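Local coordinates for protein GH127 beta-L-arabinofuranoside (Geobacillus stearothermophilus, PDB 4QK0) that probably hydrolyses beta-L-arabinofuranosides, removing arabinofuranose units as a glycoside hydrolase of family GH127, at residues I487-G493 with F530-E535. Residue numbers count along the deposited sequence, not the author numbering.
Sequences IPGWCRG and FPMPVE
The Phe530 ring (chi1 m) is the apolar centre. Pro488 lies over one face in a CH-pi contact, with CD of Pro488 3.8 Å from the ring centroid. Ile487 CD1 reaches the ring edge, 4.2 Å from Phe530 CE1. Cys491, chi1 t, sits obliquely to the ring; its SG is 3.8 Å from both Phe530 CB and Pro531 CD. Gly493, with positive phi (70/44), brings its O to 3.5 Å from Pro531 CD.

Residues 487-493 form a loop with a type I turn from Pro488 to Cys491, closed by Cys491 N to Pro488 O at 2.9 Å. Residues 530-535 run largely extended. The backbones come nearest at Cys491 and Phe530, with CA atoms 6.3 Å apart. The turn and a p chi1 carry the Trp490 indole to residues 530-535. Its CH2 lies 3.8 Å from Met532 CG (selenomethionine), and its CZ3 is 3.4 Å from Pro531 O, at the ring edge. Trp490 NE1 and Gly489 N hydrogen-bond Glu361 and Asp358 of helix 354-365.

Farther out, water 2 accepts from Arg492 N (2.8 Å) and is hydrogen-bonded to Pro531 O at 2.6 Å. Water 1 joins Trp490 O to Glu535 OE2, at 2.7 Å each. Glu535, m at chi1 and chi2, points CA-to-CB toward 487-493. Arg492 and Glu535 form a two-pronged salt bridge: NE to OE2 and NH2 to OE1, both 2.8 Å. Pro615 of the second subunit packs on both.

The loop packs where the chain leaves the seven-stranded antiparallel sheet (524-529) for the next sheet (534-539, paired with 549-554). Cohesion rests on side-chain packing, bridging waters and one charged pair at the subunit interface.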
loop_
_atom_site.group_PDB
_atom_site.type_symbol
_atom_site.label_atom_id
_atom_site.label_comp_id
_atom_site.label_asym_id
_atom_site.label_seq_id
_atom_site.Cartn_x
_atom_site.Cartn_y
_atom_site.Cartn_z
ATOM N N ILE A 487 37.825 2.803 -8.198
ATOM C CA ILE A 487 37.336 3.722 -9.214
ATOM C C ILE A 487 35.786 3.652 -9.109
ATOM O O ILE A 487 35.190 2.611 -9.465
ATOM C CB ILE A 487 37.846 3.340 -10.616
ATOM C CG1 ILE A 487 39.372 3.218 -10.618
ATOM C CG2 ILE A 487 37.425 4.397 -11.633
ATOM C CD1 ILE A 487 40.126 4.431 -10.088
ATOM N N PRO A 488 35.150 4.704 -8.565
ATOM C CA PRO A 488 33.700 4.582 -8.253
ATOM C C PRO A 488 32.866 4.304 -9.469
ATOM O O PRO A 488 33.098 4.879 -10.538
ATOM C CB PRO A 488 33.340 5.952 -7.704
ATOM C CG PRO A 488 34.656 6.467 -7.149
ATOM C CD PRO A 488 35.661 6.016 -8.159
ATOM N N GLY A 489 32.021 3.298 -9.327
ATOM C CA GLY A 489 31.139 2.869 -10.416
ATOM C C GLY A 489 30.267 3.995 -10.944
ATOM O O GLY A 489 29.874 3.937 -12.078
ATOM N N TRP A 490 29.977 5.021 -10.140
ATOM C CA TRP A 490 29.174 6.168 -10.636
ATOM C C TRP A 490 29.976 7.081 -11.562
ATOM O O TRP A 490 29.409 7.907 -12.287
ATOM C CB TRP A 490 28.554 6.982 -9.484
ATOM C CG TRP A 490 29.538 7.507 -8.477
ATOM C CD1 TRP A 490 29.764 7.019 -7.254
ATOM C CD2 TRP A 490 30.418 8.646 -8.627
ATOM N NE1 TRP A 490 30.728 7.769 -6.609
ATOM C CE2 TRP A 490 31.152 8.759 -7.450
ATOM C CE3 TRP A 490 30.674 9.544 -9.673
ATOM C CZ2 TRP A 490 32.124 9.738 -7.261
ATOM C CZ3 TRP A 490 31.624 10.511 -9.500
ATOM C CH2 TRP A 490 32.351 10.603 -8.292
ATOM N N CYS A 491 31.292 6.923 -11.570
ATOM C CA CYS A 491 32.168 7.858 -12.236
ATOM C C CYS A 491 32.449 7.445 -13.672
ATOM O O CYS A 491 32.631 6.295 -13.917
ATOM C CB CYS A 491 33.483 7.876 -11.465
ATOM S SG CYS A 491 34.648 9.013 -12.145
ATOM N N ARG A 492 32.534 8.383 -14.605
ATOM C CA ARG A 492 33.066 8.111 -15.960
ATOM C C ARG A 492 34.372 8.888 -15.969
ATOM O O ARG A 492 34.424 10.026 -15.469
ATOM C CB ARG A 492 32.255 8.742 -17.117
ATOM C CG ARG A 492 30.738 8.749 -17.101
ATOM C CD ARG A 492 30.183 10.132 -17.526
ATOM N NE ARG A 492 28.720 10.212 -17.462
ATOM C CZ ARG A 492 27.864 9.910 -18.455
ATOM N NH1 ARG A 492 28.310 9.535 -19.662
ATOM N NH2 ARG A 492 26.540 10.007 -18.247
ATOM N N GLY A 493 35.393 8.358 -16.600
ATOM C CA GLY A 493 36.591 9.143 -16.901
ATOM C C GLY A 493 37.476 9.548 -15.758
ATOM O O GLY A 493 37.970 10.708 -15.681
ATOM N N PHE A 530 37.906 12.568 -10.192
ATOM C CA PHE A 530 36.677 11.892 -10.549
ATOM C C PHE A 530 35.688 12.981 -10.966
ATOM O O PHE A 530 35.134 13.660 -10.108
ATOM C CB PHE A 530 36.110 11.128 -9.355
ATOM C CG PHE A 530 37.047 10.084 -8.787
ATOM C CD1 PHE A 530 37.550 9.047 -9.591
ATOM C CD2 PHE A 530 37.369 10.081 -7.447
ATOM C CE1 PHE A 530 38.391 8.074 -9.075
ATOM C CE2 PHE A 530 38.220 9.109 -6.926
ATOM C CZ PHE A 530 38.732 8.098 -7.748
ATOM N N PRO A 531 35.456 13.146 -12.264
ATOM C CA PRO A 531 34.387 14.084 -12.660
ATOM C C PRO A 531 33.005 13.798 -12.017
ATOM O O PRO A 531 32.587 12.635 -11.948
ATOM C CB PRO A 531 34.310 13.924 -14.176
ATOM C CG PRO A 531 35.502 13.125 -14.593
ATOM C CD PRO A 531 35.959 12.347 -13.395
HETATM N N MSE A 532 32.356 14.847 -11.499
HETATM C CA MSE A 532 31.023 14.764 -10.847
HETATM C C MSE A 532 29.981 15.599 -11.614
HETATM O O MSE A 532 29.487 16.596 -11.098
HETATM C CB MSE A 532 31.085 15.285 -9.388
HETATM C CG MSE A 532 31.777 14.327 -8.475
HETATM SE SE MSE A 532 31.435 14.869 -6.658
HETATM C CE MSE A 532 32.369 13.421 -5.765
ATOM N N PRO A 533 29.639 15.202 -12.845
ATOM C CA PRO A 533 28.509 15.830 -13.494
ATOM C C PRO A 533 27.185 15.464 -12.847
ATOM O O PRO A 533 27.102 14.461 -12.107
ATOM C CB PRO A 533 28.518 15.195 -14.891
ATOM C CG PRO A 533 29.106 13.846 -14.692
ATOM C CD PRO A 533 30.162 14.065 -13.619
ATOM N N VAL A 534 26.143 16.257 -13.085
ATOM C CA VAL A 534 24.794 15.877 -12.597
ATOM C C VAL A 534 24.307 14.767 -13.498
ATOM O O VAL A 534 24.265 14.955 -14.660
ATOM C CB VAL A 534 23.783 17.035 -12.650
ATOM C CG1 VAL A 534 22.363 16.552 -12.277
ATOM C CG2 VAL A 534 24.196 18.123 -11.679
ATOM N N GLU A 535 23.934 13.636 -12.946
ATOM C CA GLU A 535 23.444 12.570 -13.736
ATOM C C GLU A 535 21.926 12.344 -13.522
ATOM O O GLU A 535 21.419 12.459 -12.422
ATOM C CB GLU A 535 24.132 11.267 -13.336
ATOM C CG GLU A 535 25.641 11.230 -13.491
ATOM C CD GLU A 535 26.139 10.943 -14.918
ATOM O OE1 GLU A 535 25.363 11.086 -15.913
ATOM O OE2 GLU A 535 27.358 10.628 -15.033
HETATM O O HOH W 1 29.216 10.531 -13.040
HETATM O O HOH W 2 31.797 10.938 -13.681
#